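Local coordinates for flavin-dependent thymidylate synthase (Thermus thermophilus, PDB 6J61), which probably catalyses the reductive methylation of dUMP to dTMP with methylenetetrahydrofolate as methyl donor and NADPH and FADH2 as reductant, working as an FAD-binding homotetramer, at residues S96-E101 / G141-L146; E101-E106 / Q190-Q195; K134-A139 / P161-T166. All coordinates share one frame; numbering follows the deposited sequence.

How the interactions relate
One extended chain segment after strand 87-90 serves interactions 1 and 2, which share Glu101, whereas interactions 1 and 3 both use helix 132-148 and lie about 9 Å apart between centres. Interaction 1 is a surface contact: a tyrosine hydroxyl takes a straight bond from a backbone N-H, with a loose charge pair outside it. Interactions 2 and 3 are buried. Interaction 2 pairs a tyrosine with a glutamate that also holds an arginine; interaction 3 pairs two neutral amides beside a proline. Backbone contacts tie the set together, since Glu101 O faces Tyr165 N and Tyr103 N faces Asn163 O, both probable hydrogen bonds. All three contacts touch the second subunit.

Interaction 1: S96-E101 / G141-L146; sequences SILKEE and GAYRAL
Tyr143 reaches out from its helix and presents its hydroxyl to the backbone of Ile97 and Leu98. Its CG stands anti to the backbone N (chi1 177°), which directs the ring at the loop. The N-H of Leu98 points almost exactly at Tyr143 OH, with an N to OH distance of 3.1 Å and an N-H...O angle of 178°. The Leu98 side chain lies across the tyrosine at about a right angle, its CB 3.8 Å from Tyr143 OH, while CG2 of Ile97 comes obliquely to the same oxygen at 3.9 Å. The loop 96-101, which follows strand 87-90, within the predicted ThyX motif, is thereby fastened to helix 132-148. Leu98 O is bonded in turn by Tyr140 OH, about one helical turn earlier, so two tyrosines of one helix hold both polar backbone atoms of Leu98. The Leu98 side chain also packs on Leu160, Leu164 and Arg157, the last predicted to contribute to a dUMP site shared with a partner subunit. Farther out, Glu100 nears the edge of the Arg144 guanidinium, close to its plane, but OE1 of Glu100 stays 4.4 Å from NE of Arg144, beyond a salt bridge, and the position of that carboxylate oxygen is uncertain.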
loop_
_atom_site.group_PDB
_atom_site.type_symbol
_atom_site.label_atom_id
_atom_site.label_comp_id
_atom_site.label_asym_id
_atom_site.label_seq_id
_atom_site.Cartn_x
_atom_site.Cartn_y
_atom_site.Cartn_z
ATOM N N SER A 96 -3.311 6.623 27.908
ATOM C CA SER A 96 -3.891 7.887 28.346
ATOM C C SER A 96 -5.336 7.789 28.852
ATOM O O SER A 96 -6.104 6.910 28.447
ATOM C CB SER A 96 -3.831 8.907 27.198
ATOM O OG SER A 96 -2.498 9.121 26.767
ATOM N N ILE A 97 -5.685 8.695 29.760
ATOM C CA ILE A 97 -7.038 8.763 30.292
ATOM C C ILE A 97 -7.787 9.621 29.269
ATOM O O ILE A 97 -7.240 10.609 28.767
ATOM C CB ILE A 97 -7.077 9.455 31.686
ATOM C CG1 ILE A 97 -6.347 8.597 32.718
ATOM C CG2 ILE A 97 -8.525 9.678 32.130
ATOM C CD1 ILE A 97 -6.403 9.163 34.123
ATOM N N LEU A 98 -9.024 9.248 28.954
ATOM C CA LEU A 98 -9.794 9.991 27.965
ATOM C C LEU A 98 -10.571 11.200 28.497
ATOM O O LEU A 98 -11.287 11.135 29.503
ATOM C CB LEU A 98 -10.724 9.030 27.222
ATOM C CG LEU A 98 -9.963 7.858 26.596
ATOM C CD1 LEU A 98 -10.937 6.915 25.921
ATOM C CD2 LEU A 98 -8.932 8.378 25.600
ATOM N N LYS A 99 -10.401 12.310 27.786
ATOM C CA LYS A 99 -11.027 13.576 28.110
ATOM C C LYS A 99 -12.524 13.455 27.862
ATOM O O LYS A 99 -12.947 12.823 26.902
ATOM C CB LYS A 99 -10.409 14.655 27.228
ATOM C CG LYS A 99 -10.545 16.074 27.731
ATOM C CD LYS A 99 -9.650 17.022 26.926
ATOM C CE LYS A 99 -8.170 16.678 27.107
ATOM N NZ LYS A 99 -7.267 17.602 26.361
ATOM N N GLU A 100 -13.330 14.049 28.733
ATOM C CA GLU A 100 -14.781 13.974 28.581
ATOM C C GLU A 100 -15.317 14.953 27.538
ATOM O O GLU A 100 -16.097 15.861 27.857
ATOM C CB GLU A 100 -15.489 14.241 29.909
ATOM C CG GLU A 100 -16.983 13.997 29.807
ATOM C CD GLU A 100 -17.750 14.521 30.986
ATOM O OE1 GLU A 100 -17.484 14.068 32.117
ATOM O OE2 GLU A 100 -18.623 15.390 30.778
ATOM N N GLU A 101 -14.897 14.775 26.293
ATOM C CA GLU A 101 -15.360 15.647 25.234
ATOM C C GLU A 101 -16.203 14.851 24.256
ATOM O O GLU A 101 -15.762 13.840 23.712
ATOM C CB GLU A 101 -14.170 16.291 24.528
ATOM C CG GLU A 101 -13.473 17.348 25.367
ATOM C CD GLU A 101 -12.199 17.860 24.724
ATOM O OE1 GLU A 101 -11.672 18.886 25.192
ATOM O OE2 GLU A 101 -11.717 17.234 23.757
ATOM N N GLY A 141 -19.947 8.441 33.443
ATOM C CA GLY A 141 -20.039 8.171 34.865
ATOM C C GLY A 141 -19.444 6.801 35.119
ATOM O O GLY A 141 -18.572 6.633 35.978
ATOM N N ALA A 142 -19.914 5.822 34.348
ATOM C CA ALA A 142 -19.438 4.448 34.447
ATOM C C ALA A 142 -17.924 4.400 34.243
ATOM O O ALA A 142 -17.204 3.734 34.980
ATOM C CB ALA A 142 -20.140 3.587 33.410
ATOM N N TYR A 143 -17.445 5.114 33.240
ATOM C CA TYR A 143 -16.021 5.161 32.956
ATOM C C TYR A 143 -15.229 5.629 34.180
ATOM O O TYR A 143 -14.226 5.017 34.547
ATOM C CB TYR A 143 -15.764 6.109 31.796
ATOM C CG TYR A 143 -14.310 6.282 31.458
ATOM C CD1 TYR A 143 -13.540 5.195 31.036
ATOM C CD2 TYR A 143 -13.711 7.544 31.500
ATOM C CE1 TYR A 143 -12.207 5.365 30.653
ATOM C CE2 TYR A 143 -12.383 7.724 31.120
ATOM C CZ TYR A 143 -11.640 6.630 30.693
ATOM O OH TYR A 143 -10.343 6.807 30.280
ATOM N N ARG A 144 -15.675 6.723 34.796
ATOM C CA ARG A 144 -15.008 7.258 35.986
ATOM C C ARG A 144 -15.059 6.243 37.125
ATOM O O ARG A 144 -14.039 5.937 37.741
ATOM C CB ARG A 144 -15.670 8.569 36.431
ATOM C CG ARG A 144 -15.104 9.827 35.763
ATOM C CD ARG A 144 -15.952 11.060 36.077
ATOM N NE ARG A 144 -15.399 12.291 35.504
ATOM C CZ ARG A 144 -14.278 12.878 35.923
ATOM N NH1 ARG A 144 -13.583 12.343 36.923
ATOM N NH2 ARG A 144 -13.860 14.004 35.352
ATOM N N ALA A 145 -16.255 5.726 37.392
ATOM C CA ALA A 145 -16.457 4.737 38.439
ATOM C C ALA A 145 -15.473 3.582 38.263
ATOM O O ALA A 145 -14.686 3.279 39.166
ATOM C CB ALA A 145 -17.884 4.216 38.385
ATOM N N LEU A 146 -15.525 2.948 37.093
ATOM C CA LEU A 146 -14.642 1.832 36.771
ATOM C C LEU A 146 -13.185 2.162 37.051
ATOM O O LEU A 146 -12.463 1.358 37.639
ATOM C CB LEU A 146 -14.783 1.452 35.302
ATOM C CG LEU A 146 -16.062 0.742 34.881
ATOM C CD1 LEU A 146 -16.179 0.796 33.371
ATOM C CD2 LEU A 146 -16.041 -0.689 35.380
#

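Interaction 2: E101-E106 / Q190-Q195; sequences EFYEPE and QWEIRQ
At the start of helix 191-207, Glu192 meets Tyr103 of the loop that leads from strand 87-90 to helix 132-148. Tyr103, its CG turned anti to the backbone N (chi1 158°), points its hydroxyl at the helix and gives a weak hydrogen bond to Glu192, OH to OE2 2.6 Å. CG of Glu192, beside its own backbone N, lies 3.8 Å from CE2 of Tyr103, and the bend at chi2 (57°) turns the carboxylate to the hydroxyl, so methylene as well as carboxylate touches the tyrosine. The two side chains cross at about a right angle, with ring and carboxylate planes 60° apart. CZ3 of Trp191 approaches Tyr103 OH less closely, at 4.1 Å. On the helix side, NE2 of Gln190, the N-cap residue, bonds OE1 of Glu192 at 3.2 Å, arriving from above the carboxylate plane. Met155 and Met158 of the second subunit pack on Glu192 and Tyr103, respectively. The stronger partner of OE2 is Arg109, which forms a salt bridge with it. Both oxygens of this buried carboxylate are therefore engaged, and the nearby arginine charge would be expected to stabilise its anionic form, with the tyrosine hydroxyl as an additional donor.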
loop_
_atom_site.group_PDB
_atom_site.type_symbol
_atom_site.label_atom_id
_atom_site.label_comp_id
_atom_site.label_asym_id
_atom_site.label_seq_id
_atom_site.Cartn_x
_atom_site.Cartn_y
_atom_site.Cartn_z
ATOM N N GLU A 101 -14.897 14.775 26.293
ATOM C CA GLU A 101 -15.360 15.647 25.234
ATOM C C GLU A 101 -16.203 14.851 24.256
ATOM O O GLU A 101 -15.762 13.840 23.712
ATOM C CB GLU A 101 -14.170 16.291 24.528
ATOM C CG GLU A 101 -13.473 17.348 25.367
ATOM C CD GLU A 101 -12.199 17.860 24.724
ATOM O OE1 GLU A 101 -11.672 18.886 25.192
ATOM O OE2 GLU A 101 -11.717 17.234 23.757
ATOM N N PHE A 102 -17.431 15.305 24.052
ATOM C CA PHE A 102 -18.334 14.630 23.147
ATOM C C PHE A 102 -18.886 15.546 22.080
ATOM O O PHE A 102 -19.070 16.741 22.296
ATOM C CB PHE A 102 -19.500 14.013 23.911
ATOM C CG PHE A 102 -19.088 12.986 24.908
ATOM C CD1 PHE A 102 -18.592 13.367 26.149
ATOM C CD2 PHE A 102 -19.192 11.635 24.610
ATOM C CE1 PHE A 102 -18.208 12.412 27.083
ATOM C CE2 PHE A 102 -18.810 10.671 25.535
ATOM C CZ PHE A 102 -18.319 11.062 26.777
ATOM N N TYR A 103 -19.148 14.962 20.920
ATOM C CA TYR A 103 -19.707 15.695 19.806
ATOM C C TYR A 103 -21.226 15.779 19.941
ATOM O O TYR A 103 -21.930 14.775 19.816
ATOM C CB TYR A 103 -19.367 15.004 18.491
ATOM C CG TYR A 103 -20.313 15.363 17.379
ATOM C CD1 TYR A 103 -20.435 16.686 16.946
ATOM C CD2 TYR A 103 -21.088 14.385 16.759
ATOM C CE1 TYR A 103 -21.303 17.031 15.917
ATOM C CE2 TYR A 103 -21.967 14.716 15.728
ATOM C CZ TYR A 103 -22.067 16.042 15.309
ATOM O OH TYR A 103 -22.905 16.373 14.265
ATOM N N GLU A 104 -21.733 16.978 20.199
ATOM C CA GLU A 104 -23.165 17.149 20.315
ATOM C C GLU A 104 -23.622 17.868 19.052
ATOM O O GLU A 104 -23.296 19.027 18.824
ATOM C CB GLU A 104 -23.499 17.932 21.590
ATOM C CG GLU A 104 -23.069 17.191 22.856
ATOM C CD GLU A 104 -23.575 17.842 24.143
ATOM O OE1 GLU A 104 -24.802 18.059 24.261
ATOM O OE2 GLU A 104 -22.748 18.121 25.044
ATOM N N PRO A 105 -24.371 17.166 18.199
ATOM C CA PRO A 105 -24.867 17.733 16.947
ATOM C C PRO A 105 -25.663 19.017 17.116
ATOM O O PRO A 105 -26.226 19.282 18.175
ATOM C CB PRO A 105 -25.712 16.603 16.374
ATOM C CG PRO A 105 -26.240 15.934 17.598
ATOM C CD PRO A 105 -25.020 15.877 18.478
ATOM N N GLU A 106 -25.681 19.817 16.057
ATOM C CA GLU A 106 -26.420 21.071 16.034
ATOM C C GLU A 106 -27.867 20.608 16.083
ATOM O O GLU A 106 -28.695 21.167 16.794
ATOM C CB GLU A 106 -26.164 21.794 14.715
ATOM C CG GLU A 106 -26.267 23.299 14.781
ATOM C CD GLU A 106 -24.970 23.950 15.218
ATOM O OE1 GLU A 106 -24.452 23.571 16.287
ATOM O OE2 GLU A 106 -24.473 24.840 14.491
ATOM N N GLN A 190 -20.932 10.863 5.044
ATOM C CA GLN A 190 -21.699 11.387 6.171
ATOM C C GLN A 190 -21.330 12.849 6.413
ATOM O O GLN A 190 -20.159 13.226 6.337
ATOM C CB GLN A 190 -21.452 10.562 7.441
ATOM C CG GLN A 190 -22.526 10.763 8.501
ATOM C CD GLN A 190 -22.454 9.759 9.659
ATOM O OE1 GLN A 190 -22.260 8.552 9.459
ATOM N NE2 GLN A 190 -22.635 10.258 10.874
ATOM N N TRP A 191 -22.337 13.665 6.706
ATOM C CA TRP A 191 -22.152 15.093 6.950
ATOM C C TRP A 191 -20.951 15.452 7.834
ATOM O O TRP A 191 -20.166 16.339 7.484
ATOM C CB TRP A 191 -23.422 15.699 7.574
ATOM C CG TRP A 191 -23.375 17.202 7.705
ATOM C CD1 TRP A 191 -23.712 18.119 6.747
ATOM C CD2 TRP A 191 -22.909 17.963 8.833
ATOM N NE1 TRP A 191 -23.481 19.399 7.205
ATOM C CE2 TRP A 191 -22.990 19.331 8.482
ATOM C CE3 TRP A 191 -22.432 17.622 10.102
ATOM C CZ2 TRP A 191 -22.612 20.357 9.356
ATOM C CZ3 TRP A 191 -22.054 18.648 10.974
ATOM C CH2 TRP A 191 -22.149 19.997 10.594
ATOM N N GLU A 192 -20.807 14.786 8.975
ATOM C CA GLU A 192 -19.701 15.102 9.876
ATOM C C GLU A 192 -18.353 15.092 9.169
ATOM O O GLU A 192 -17.610 16.077 9.203
ATOM C CB GLU A 192 -19.647 14.126 11.063
ATOM C CG GLU A 192 -20.706 14.325 12.146
ATOM C CD GLU A 192 -22.116 14.248 11.602
ATOM O OE1 GLU A 192 -22.374 13.445 10.678
ATOM O OE2 GLU A 192 -22.973 14.989 12.108
ATOM N N ILE A 193 -18.037 13.979 8.518
ATOM C CA ILE A 193 -16.759 13.887 7.855
ATOM C C ILE A 193 -16.680 14.819 6.642
ATOM O O ILE A 193 -15.592 15.287 6.284
ATOM C CB ILE A 193 -16.423 12.418 7.488
ATOM C CG1 ILE A 193 -14.944 12.322 7.105
ATOM C CG2 ILE A 193 -17.319 11.923 6.370
ATOM C CD1 ILE A 193 -14.370 10.933 7.163
ATOM N N ARG A 194 -17.818 15.126 6.025
ATOM C CA ARG A 194 -17.779 16.044 4.889
ATOM C C ARG A 194 -17.186 17.369 5.355
ATOM O O ARG A 194 -16.328 17.943 4.686
ATOM C CB ARG A 194 -19.177 16.304 4.315
ATOM C CG ARG A 194 -19.839 15.096 3.708
ATOM C CD ARG A 194 -20.481 15.454 2.375
ATOM N NE ARG A 194 -21.488 16.496 2.497
ATOM C CZ ARG A 194 -22.666 16.315 3.077
ATOM N NH1 ARG A 194 -22.978 15.132 3.584
ATOM N NH2 ARG A 194 -23.536 17.313 3.141
ATOM N N GLN A 195 -17.646 17.840 6.515
ATOM C CA GLN A 195 -17.184 19.102 7.077
ATOM C C GLN A 195 -15.684 19.063 7.297
ATOM O O GLN A 195 -15.000 20.051 7.060
ATOM C CB GLN A 195 -17.911 19.413 8.398
ATOM C CG GLN A 195 -19.440 19.389 8.302
ATOM C CD GLN A 195 -19.962 19.910 6.960
ATOM O OE1 GLN A 195 -19.678 21.042 6.565
ATOM N NE2 GLN A 195 -20.720 19.072 6.251
#

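Interaction 3: K134-A139 / P161-T166; sequences KVQQEA and PLNLYT
Pro161 and Ala139 meet where a type I beta turn, Pro161 to Leu164, rests against helix 132-148 just before strand 165-173 enters the antiparallel sheet. Pro161 opens the turn and points toward the helix, its CD 3.8 Å from CB of Ala139 in a small apolar contact. The nearest backbone approach of the two segments is Pro161 CA to Gln136 CA, 6.9 Å. Met158 of the second subunit also packs on the proline. Beyond Leu162, Asn163 swings back to the helix. Its CG sits between the backbone N and the carbonyl carbon (chi1 65°), placing the amide opposite the end of Gln136, whose chain runs extended beyond CG to reach across. The two amide planes stand 61° apart, and Phe102 touches Gln136, Pro161 and Asn163. Leu164 completes the turn, its N bonding Pro161 O at 3.2 Å. Tyr165 then begins the strand, its hydroxyl bonded to Asp11 OD1 and the backbone N of Lys12, and Thr166 follows with OG1 bonded to Glu90 OE2. Between helix and turn the polar link is the bond from Asn163 ND2 to Gln136 OE1, 2.8 Å long but weak because its N-H...O angle is bent to 120°.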
loop_
_atom_site.group_PDB
_atom_site.type_symbol
_atom_site.label_atom_id
_atom_site.label_comp_id
_atom_site.label_asym_id
_atom_site.label_seq_id
_atom_site.Cartn_x
_atom_site.Cartn_y
_atom_site.Cartn_z
ATOM N N LYS A 134 -27.771 12.450 28.116
ATOM C CA LYS A 134 -27.963 11.526 29.225
ATOM C C LYS A 134 -26.989 10.350 29.155
ATOM O O LYS A 134 -26.164 10.161 30.056
ATOM C CB LYS A 134 -29.402 11.009 29.214
ATOM C CG LYS A 134 -30.012 10.785 30.588
ATOM C CD LYS A 134 -29.339 9.657 31.353
ATOM C CE LYS A 134 -30.016 9.431 32.712
ATOM N NZ LYS A 134 -29.909 10.603 33.647
ATOM N N VAL A 135 -27.080 9.566 28.081
ATOM C CA VAL A 135 -26.209 8.409 27.915
ATOM C C VAL A 135 -24.730 8.797 27.931
ATOM O O VAL A 135 -23.881 8.014 28.359
ATOM C CB VAL A 135 -26.540 7.624 26.612
ATOM C CG1 VAL A 135 -27.983 7.846 26.230
ATOM C CG2 VAL A 135 -25.606 8.017 25.488
ATOM N N GLN A 136 -24.410 10.000 27.464
ATOM C CA GLN A 136 -23.020 10.437 27.489
ATOM C C GLN A 136 -22.620 10.551 28.953
ATOM O O GLN A 136 -21.511 10.180 29.342
ATOM C CB GLN A 136 -22.854 11.805 26.828
ATOM C CG GLN A 136 -23.170 11.842 25.350
ATOM C CD GLN A 136 -22.966 13.220 24.749
ATOM O OE1 GLN A 136 -23.310 13.463 23.594
ATOM N NE2 GLN A 136 -22.407 14.129 25.532
ATOM N N GLN A 137 -23.545 11.056 29.764
ATOM C CA GLN A 137 -23.286 11.239 31.180
ATOM C C GLN A 137 -23.147 9.902 31.902
ATOM O O GLN A 137 -22.110 9.624 32.515
ATOM C CB GLN A 137 -24.403 12.076 31.820
ATOM C CG GLN A 137 -23.922 12.901 33.016
ATOM C CD GLN A 137 -24.992 13.814 33.593
ATOM O OE1 GLN A 137 -25.884 13.371 34.327
ATOM N NE2 GLN A 137 -24.910 15.100 33.260
ATOM N N GLU A 138 -24.189 9.078 31.829
ATOM C CA GLU A 138 -24.172 7.771 32.477
ATOM C C GLU A 138 -22.859 7.092 32.112
ATOM O O GLU A 138 -22.080 6.694 32.984
ATOM C CB GLU A 138 -25.351 6.911 31.992
ATOM C CG GLU A 138 -26.730 7.496 32.289
ATOM C CD GLU A 138 -27.012 7.607 33.778
ATOM O OE1 GLU A 138 -27.852 8.446 34.175
ATOM O OE2 GLU A 138 -26.398 6.848 34.557
ATOM N N ALA A 139 -22.619 6.990 30.808
ATOM C CA ALA A 139 -21.420 6.361 30.285
ATOM C C ALA A 139 -20.145 6.974 30.843
ATOM O O ALA A 139 -19.264 6.245 31.293
ATOM C CB ALA A 139 -21.416 6.433 28.765
ATOM N N PRO A 161 -19.281 6.052 24.466
ATOM C CA PRO A 161 -19.924 6.117 23.148
ATOM C C PRO A 161 -19.003 6.532 21.993
ATOM O O PRO A 161 -17.924 7.095 22.208
ATOM C CB PRO A 161 -21.062 7.105 23.381
ATOM C CG PRO A 161 -20.478 8.035 24.369
ATOM C CD PRO A 161 -19.819 7.097 25.349
ATOM N N LEU A 162 -19.456 6.258 20.771
ATOM C CA LEU A 162 -18.707 6.560 19.549
ATOM C C LEU A 162 -18.545 8.049 19.246
ATOM O O LEU A 162 -17.719 8.424 18.416
ATOM C CB LEU A 162 -19.365 5.858 18.348
ATOM C CG LEU A 162 -19.363 4.322 18.370
ATOM C CD1 LEU A 162 -20.183 3.752 17.232
ATOM C CD2 LEU A 162 -17.936 3.835 18.282
ATOM N N ASN A 163 -19.321 8.899 19.911
ATOM C CA ASN A 163 -19.207 10.338 19.672
ATOM C C ASN A 163 -18.079 10.965 20.495
ATOM O O ASN A 163 -17.866 12.176 20.460
ATOM C CB ASN A 163 -20.530 11.038 19.979
ATOM C CG ASN A 163 -20.899 10.965 21.446
ATOM O OD1 ASN A 163 -20.482 10.056 22.168
ATOM N ND2 ASN A 163 -21.704 11.917 21.889
ATOM N N LEU A 164 -17.364 10.130 21.241
ATOM C CA LEU A 164 -16.247 10.595 22.045
ATOM C C LEU A 164 -15.246 11.209 21.071
ATOM O O LEU A 164 -15.046 10.684 19.980
ATOM C CB LEU A 164 -15.585 9.415 22.767
ATOM C CG LEU A 164 -14.455 9.845 23.712
ATOM C CD1 LEU A 164 -15.087 10.333 25.013
ATOM C CD2 LEU A 164 -13.488 8.709 23.984
ATOM N N TYR A 165 -14.626 12.321 21.440
ATOM C CA TYR A 165 -13.648 12.928 20.555
ATOM C C TYR A 165 -12.331 12.183 20.674
ATOM O O TYR A 165 -12.087 11.500 21.669
ATOM C CB TYR A 165 -13.441 14.394 20.916
ATOM C CG TYR A 165 -14.314 15.336 20.127
ATOM C CD1 TYR A 165 -13.934 15.760 18.852
ATOM C CD2 TYR A 165 -15.541 15.782 20.640
ATOM C CE1 TYR A 165 -14.750 16.599 18.103
ATOM C CE2 TYR A 165 -16.370 16.621 19.899
ATOM C CZ TYR A 165 -15.967 17.024 18.627
ATOM O OH TYR A 165 -16.784 17.831 17.873
ATOM N N THR A 166 -11.485 12.314 19.658
ATOM C CA THR A 166 -10.177 11.669 19.648
ATOM C C THR A 166 -9.248 12.487 18.759
ATOM O O THR A 166 -9.709 13.218 17.887
ATOM C CB THR A 166 -10.268 10.218 19.120
ATOM O OG1 THR A 166 -8.958 9.641 19.068
ATOM C CG2 THR A 166 -10.885 10.191 17.726
#